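Local coordinates for bifunctional purine biosynthetic protein ADE5,7 (Cryptococcus neoformans var. grubii serotype A, PDB 7LVO), which catalyses, through its N-terminal GAR synthetase half contained in this chain, the ATP-dependent joining of phosphoribosylamine and glycine in de novo purine biosynthesis, at residues A[264-269]-A[458-463]; A[349-354]-A[368-373]. One frame throughout, in Å; residues are numbered along the deposited sequence.

Contact 1 of 2, residues A[264-269]-A[458-463]; sequences IGEGDT and TFRRDI
Arg460 reaches under the bend that follows strand 259-263. Its CG lies 3.0 Å from Ile264 O, and Gly265 O sits over the centre of one guanidinium face, 3.3 Å above the plane, too poorly angled to count as a hydrogen bond. A bend at chi3 (56°) turns the head so that the Asp462 carboxylate lies at its edge, in plane, while NH1 bonds to Arg263 O. Asp268 OD2 lies 3.7 Å from Arg460 NH2, a long salt bridge, with the carboxylate and guanidinium planes almost perpendicular.

Arg461 meets the Glu266 side chain, the two flat groups nearly coplanar. Its NE gives a straight bond of 2.9 Å to the syn lone pair of Glu266 OE2, while its backbone N reaches the same oxygen from above the carboxylate plane, also at 2.9 Å. The second bond of the pair, Arg461 NH2 to Glu266 OE1, is weak.

Asp462 is gripped side-on by Arg460. Its OD2 takes the N-H of Gly267 at 2.6 Å and the NH2 of Arg460 from opposite faces of its plane, and its OD1 takes NE of Arg460 at 3.1 Å. Asp268, Arg460 and Asp462 thus make a salt-bridge network at the surface, tying the loop after 259-263, an outermost strand of the five-stranded antiparallel sheet, to the C-terminal loop 458-463, whose Phe459 and Ile463 pack on strand 377-384 of that sheet.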
# COMPACT_ATOMS: atom_id res chain seq x y z
N ILE A 264 -2.96 6.04 15.77
CA ILE A 264 -3.64 4.99 16.52
C ILE A 264 -4.78 5.56 17.36
O ILE A 264 -5.82 4.91 17.53
CB ILE A 264 -2.62 4.24 17.39
CG1 ILE A 264 -3.26 3.01 18.04
CG2 ILE A 264 -2.06 5.15 18.48
CD1 ILE A 264 -3.62 1.91 17.07
N GLY A 265 -4.61 6.77 17.89
CA GLY A 265 -5.60 7.32 18.80
C GLY A 265 -6.74 8.00 18.06
O GLY A 265 -6.55 8.64 17.02
N GLU A 266 -7.94 7.86 18.61
CA GLU A 266 -9.11 8.51 18.05
C GLU A 266 -8.89 10.03 17.99
O GLU A 266 -8.09 10.60 18.74
CB GLU A 266 -10.36 8.20 18.87
CG GLU A 266 -10.75 6.73 18.87
CD GLU A 266 -12.01 6.46 19.67
OE1 GLU A 266 -12.46 7.36 20.40
OE2 GLU A 266 -12.56 5.33 19.56
N GLY A 267 -9.61 10.67 17.08
CA GLY A 267 -9.41 12.08 16.83
C GLY A 267 -8.13 12.42 16.10
O GLY A 267 -7.74 13.58 16.08
N ASP A 268 -7.48 11.43 15.50
CA ASP A 268 -6.23 11.63 14.77
C ASP A 268 -5.14 12.16 15.70
O ASP A 268 -4.58 13.24 15.50
CB ASP A 268 -6.44 12.56 13.57
CG ASP A 268 -7.51 12.05 12.62
OD1 ASP A 268 -8.69 12.38 12.81
OD2 ASP A 268 -7.16 11.31 11.68
N THR A 269 -4.83 11.36 16.72
CA THR A 269 -3.78 11.70 17.67
C THR A 269 -3.04 10.43 18.06
O THR A 269 -3.51 9.32 17.83
CB THR A 269 -4.36 12.39 18.92
OG1 THR A 269 -5.36 11.55 19.51
CG2 THR A 269 -4.96 13.74 18.57
N THR A 458 -7.89 -3.86 19.94
CA THR A 458 -7.95 -2.41 19.91
C THR A 458 -8.36 -1.93 18.52
O THR A 458 -8.01 -2.54 17.52
CB THR A 458 -6.60 -1.78 20.29
OG1 THR A 458 -6.07 -2.45 21.44
CG2 THR A 458 -6.77 -0.30 20.58
N PHE A 459 -9.11 -0.84 18.48
CA PHE A 459 -9.53 -0.25 17.21
C PHE A 459 -10.07 1.14 17.49
O PHE A 459 -10.50 1.45 18.60
CB PHE A 459 -10.59 -1.12 16.52
CG PHE A 459 -11.86 -1.29 17.31
CD1 PHE A 459 -12.01 -2.33 18.21
CD2 PHE A 459 -12.92 -0.40 17.14
CE1 PHE A 459 -13.16 -2.48 18.93
CE2 PHE A 459 -14.08 -0.55 17.88
CZ PHE A 459 -14.21 -1.59 18.77
N ARG A 460 -10.04 1.98 16.45
CA ARG A 460 -10.59 3.33 16.52
C ARG A 460 -12.08 3.29 16.16
O ARG A 460 -12.47 2.65 15.19
CB ARG A 460 -9.84 4.27 15.58
CG ARG A 460 -8.44 4.62 16.04
CD ARG A 460 -7.73 5.54 15.05
NE ARG A 460 -8.49 6.75 14.76
CZ ARG A 460 -8.01 7.80 14.09
NH1 ARG A 460 -6.77 7.82 13.64
NH2 ARG A 460 -8.80 8.84 13.87
N ARG A 461 -12.89 3.98 16.96
CA ARG A 461 -14.33 4.04 16.71
C ARG A 461 -14.72 5.19 15.79
O ARG A 461 -15.90 5.29 15.42
CB ARG A 461 -15.08 4.18 18.04
CG ARG A 461 -14.84 3.03 19.01
CD ARG A 461 -15.50 3.31 20.35
NE ARG A 461 -14.93 4.49 21.00
CZ ARG A 461 -15.39 5.02 22.12
NH1 ARG A 461 -16.44 4.52 22.75
NH2 ARG A 461 -14.79 6.10 22.62
N ASP A 462 -13.78 6.04 15.39
CA ASP A 462 -14.08 7.24 14.63
C ASP A 462 -13.56 7.18 13.20
O ASP A 462 -13.28 8.21 12.58
CB ASP A 462 -13.50 8.47 15.33
CG ASP A 462 -11.99 8.43 15.43
OD1 ASP A 462 -11.43 7.31 15.41
OD2 ASP A 462 -11.36 9.50 15.51
N ILE A 463 -13.42 5.97 12.65
CA ILE A 463 -12.99 5.84 11.26
C ILE A 463 -14.00 6.54 10.36
O ILE A 463 -15.20 6.28 10.43
CB ILE A 463 -12.83 4.36 10.88
CG1 ILE A 463 -11.75 3.71 11.74
CG2 ILE A 463 -12.49 4.23 9.39
CD1 ILE A 463 -10.35 4.29 11.56

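Contact 2 of 2, residues A[349-354]-A[368-373]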
# COMPACT_ATOMS: atom_id res chain seq x y z
N ASP A 349 -17.06 -3.14 -9.34
CA ASP A 349 -18.35 -3.68 -9.74
C ASP A 349 -18.22 -5.16 -10.07
O ASP A 349 -17.15 -5.67 -10.41
CB ASP A 349 -18.92 -2.91 -10.94
CG ASP A 349 -18.04 -3.01 -12.18
OD1 ASP A 349 -17.72 -4.13 -12.61
OD2 ASP A 349 -17.68 -1.95 -12.73
N GLU A 350 -19.35 -5.87 -9.97
CA GLU A 350 -19.35 -7.31 -10.22
C GLU A 350 -19.09 -7.65 -11.68
O GLU A 350 -18.98 -8.83 -12.01
CB GLU A 350 -20.67 -7.92 -9.76
CG GLU A 350 -20.94 -7.74 -8.27
CD GLU A 350 -19.82 -8.27 -7.40
OE1 GLU A 350 -18.95 -9.01 -7.91
OE2 GLU A 350 -19.81 -7.96 -6.19
N GLN A 351 -19.00 -6.65 -12.56
CA GLN A 351 -18.59 -6.88 -13.94
C GLN A 351 -17.08 -6.87 -14.11
O GLN A 351 -16.57 -7.43 -15.09
CB GLN A 351 -19.21 -5.83 -14.86
CG GLN A 351 -19.44 -6.29 -16.29
CD GLN A 351 -20.61 -7.25 -16.40
OE1 GLN A 351 -21.28 -7.54 -15.41
NE2 GLN A 351 -20.86 -7.74 -17.61
N THR A 352 -16.35 -6.26 -13.17
CA THR A 352 -14.90 -6.13 -13.28
C THR A 352 -14.23 -7.40 -12.78
O THR A 352 -14.47 -7.84 -11.65
CB THR A 352 -14.41 -4.93 -12.48
OG1 THR A 352 -14.92 -3.72 -13.06
CG2 THR A 352 -12.89 -4.90 -12.46
N ASP A 353 -13.36 -7.97 -13.62
CA ASP A 353 -12.54 -9.11 -13.25
C ASP A 353 -11.16 -8.58 -12.86
O ASP A 353 -10.42 -8.08 -13.72
CB ASP A 353 -12.43 -10.11 -14.40
CG ASP A 353 -11.59 -11.33 -14.06
OD1 ASP A 353 -10.60 -11.18 -13.32
OD2 ASP A 353 -11.90 -12.43 -14.54
N LEU A 354 -10.82 -8.68 -11.57
CA LEU A 354 -9.54 -8.15 -11.12
C LEU A 354 -8.38 -8.88 -11.78
O LEU A 354 -7.36 -8.27 -12.10
CB LEU A 354 -9.43 -8.25 -9.60
CG LEU A 354 -8.14 -7.67 -9.02
CD1 LEU A 354 -7.89 -6.25 -9.48
CD2 LEU A 354 -8.18 -7.74 -7.48
N SER A 368 -7.92 -1.54 -23.03
CA SER A 368 -8.80 -2.38 -23.83
C SER A 368 -9.52 -3.42 -22.99
O SER A 368 -9.79 -4.53 -23.46
CB SER A 368 -8.03 -3.05 -24.97
OG SER A 368 -7.47 -2.10 -25.84
N ILE A 369 -9.84 -3.09 -21.74
CA ILE A 369 -10.52 -4.01 -20.83
C ILE A 369 -11.57 -3.25 -20.04
O ILE A 369 -11.51 -2.03 -19.89
CB ILE A 369 -9.53 -4.71 -19.87
CG1 ILE A 369 -8.80 -3.67 -19.03
CG2 ILE A 369 -8.56 -5.59 -20.65
CD1 ILE A 369 -7.96 -4.27 -17.93
N LYS A 370 -12.53 -4.00 -19.52
CA LYS A 370 -13.57 -3.42 -18.67
C LYS A 370 -13.05 -3.23 -17.26
O LYS A 370 -12.39 -4.10 -16.70
CB LYS A 370 -14.81 -4.30 -18.66
CG LYS A 370 -15.50 -4.42 -20.01
CD LYS A 370 -16.82 -5.16 -19.90
CE LYS A 370 -17.52 -5.25 -21.25
NZ LYS A 370 -18.84 -5.94 -21.15
N LEU A 371 -13.35 -2.07 -16.68
CA LEU A 371 -12.91 -1.75 -15.32
C LEU A 371 -13.78 -0.60 -14.82
O LEU A 371 -13.58 0.55 -15.22
CB LEU A 371 -11.43 -1.39 -15.30
CG LEU A 371 -10.73 -1.39 -13.95
CD1 LEU A 371 -9.22 -1.19 -14.14
CD2 LEU A 371 -11.28 -0.34 -13.01
N GLY A 372 -14.74 -0.93 -13.95
CA GLY A 372 -15.64 0.06 -13.40
C GLY A 372 -15.73 -0.07 -11.89
O GLY A 372 -15.23 -1.03 -11.29
N TYR A 373 -16.41 0.91 -11.28
CA TYR A 373 -16.59 0.95 -9.84
C TYR A 373 -18.06 1.19 -9.51
O TYR A 373 -18.71 2.03 -10.13
CB TYR A 373 -15.72 2.05 -9.21
CG TYR A 373 -14.27 1.99 -9.64
CD1 TYR A 373 -13.42 1.02 -9.14
CD2 TYR A 373 -13.76 2.91 -10.54
CE1 TYR A 373 -12.10 0.96 -9.54
CE2 TYR A 373 -12.45 2.86 -10.94
CZ TYR A 373 -11.62 1.88 -10.44
OH TYR A 373 -10.30 1.84 -10.84
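Thr352 and Gly372 meet where a type I beta turn, Asp349 to Thr352, leads into the N-terminus of helix 354-362 and lies against the chain that returns from that helix. The Thr352 side chain points at the returning segment with its two branches doing different work. OG1 lies beside its own backbone N (chi1 -65°) and accepts the N-H of Gly372 at 2.9 Å, almost straight at 175°. CG2 is turned to the nonpolar side, where it comes within 4.4 Å of Leu371 CG. Both side chains, Thr352 and Leu371, touch Val357 of helix 354-362.

Asp349 approaches the same glycine from the other end of the turn. Its backbone N gives a weak bond to Gly372 O, 3.4 Å long, a backbone-to-backbone link beside the one made by the threonine side chain. The Asp349 side chain stands between its own backbone N and carbonyl carbon (chi1 62°), and this swings OD1 back over the turn toward the amides of Gln351 and Thr352, both weak and badly angled. The turn is closed more conventionally by Thr352 N and Asp349 O at 2.9 Å.

The Gln351 and Lys370 side chains run out on the exposed side. The lysine chain is fully extended beyond CG, and Lys370 NZ ends 4.5 Å from Gln351 NE2, near but without a bond.

Asp353, next along, is the N-cap of helix 354-362 and serves other partners: its OD1 caps the backbone N of Glu356, while OD2 is bonded to Ser59 OG.

In the fold
From the N terminus, the chain passes helix 47-56, which later lies beside the first segment of contact 2, and runs on through the ATP-grasp region to strand 259-263. Contact 1 begins just after that strand, with 264-269. Some 80 residues on, 349-354 opens contact 2, and 368-373 closes it after a short loop holding helix 354-362. The chain then enters strand 377-384, and contact 1 closes only at 458-463, so the small loop lies wholly within the large one. Their centres are about 33 Å apart. Contact 2 ties together the loops that enter and leave helix 354-362, whereas contact 1 joins the loop between strands 259-263 and 277-280 to the loop after strand 452-453.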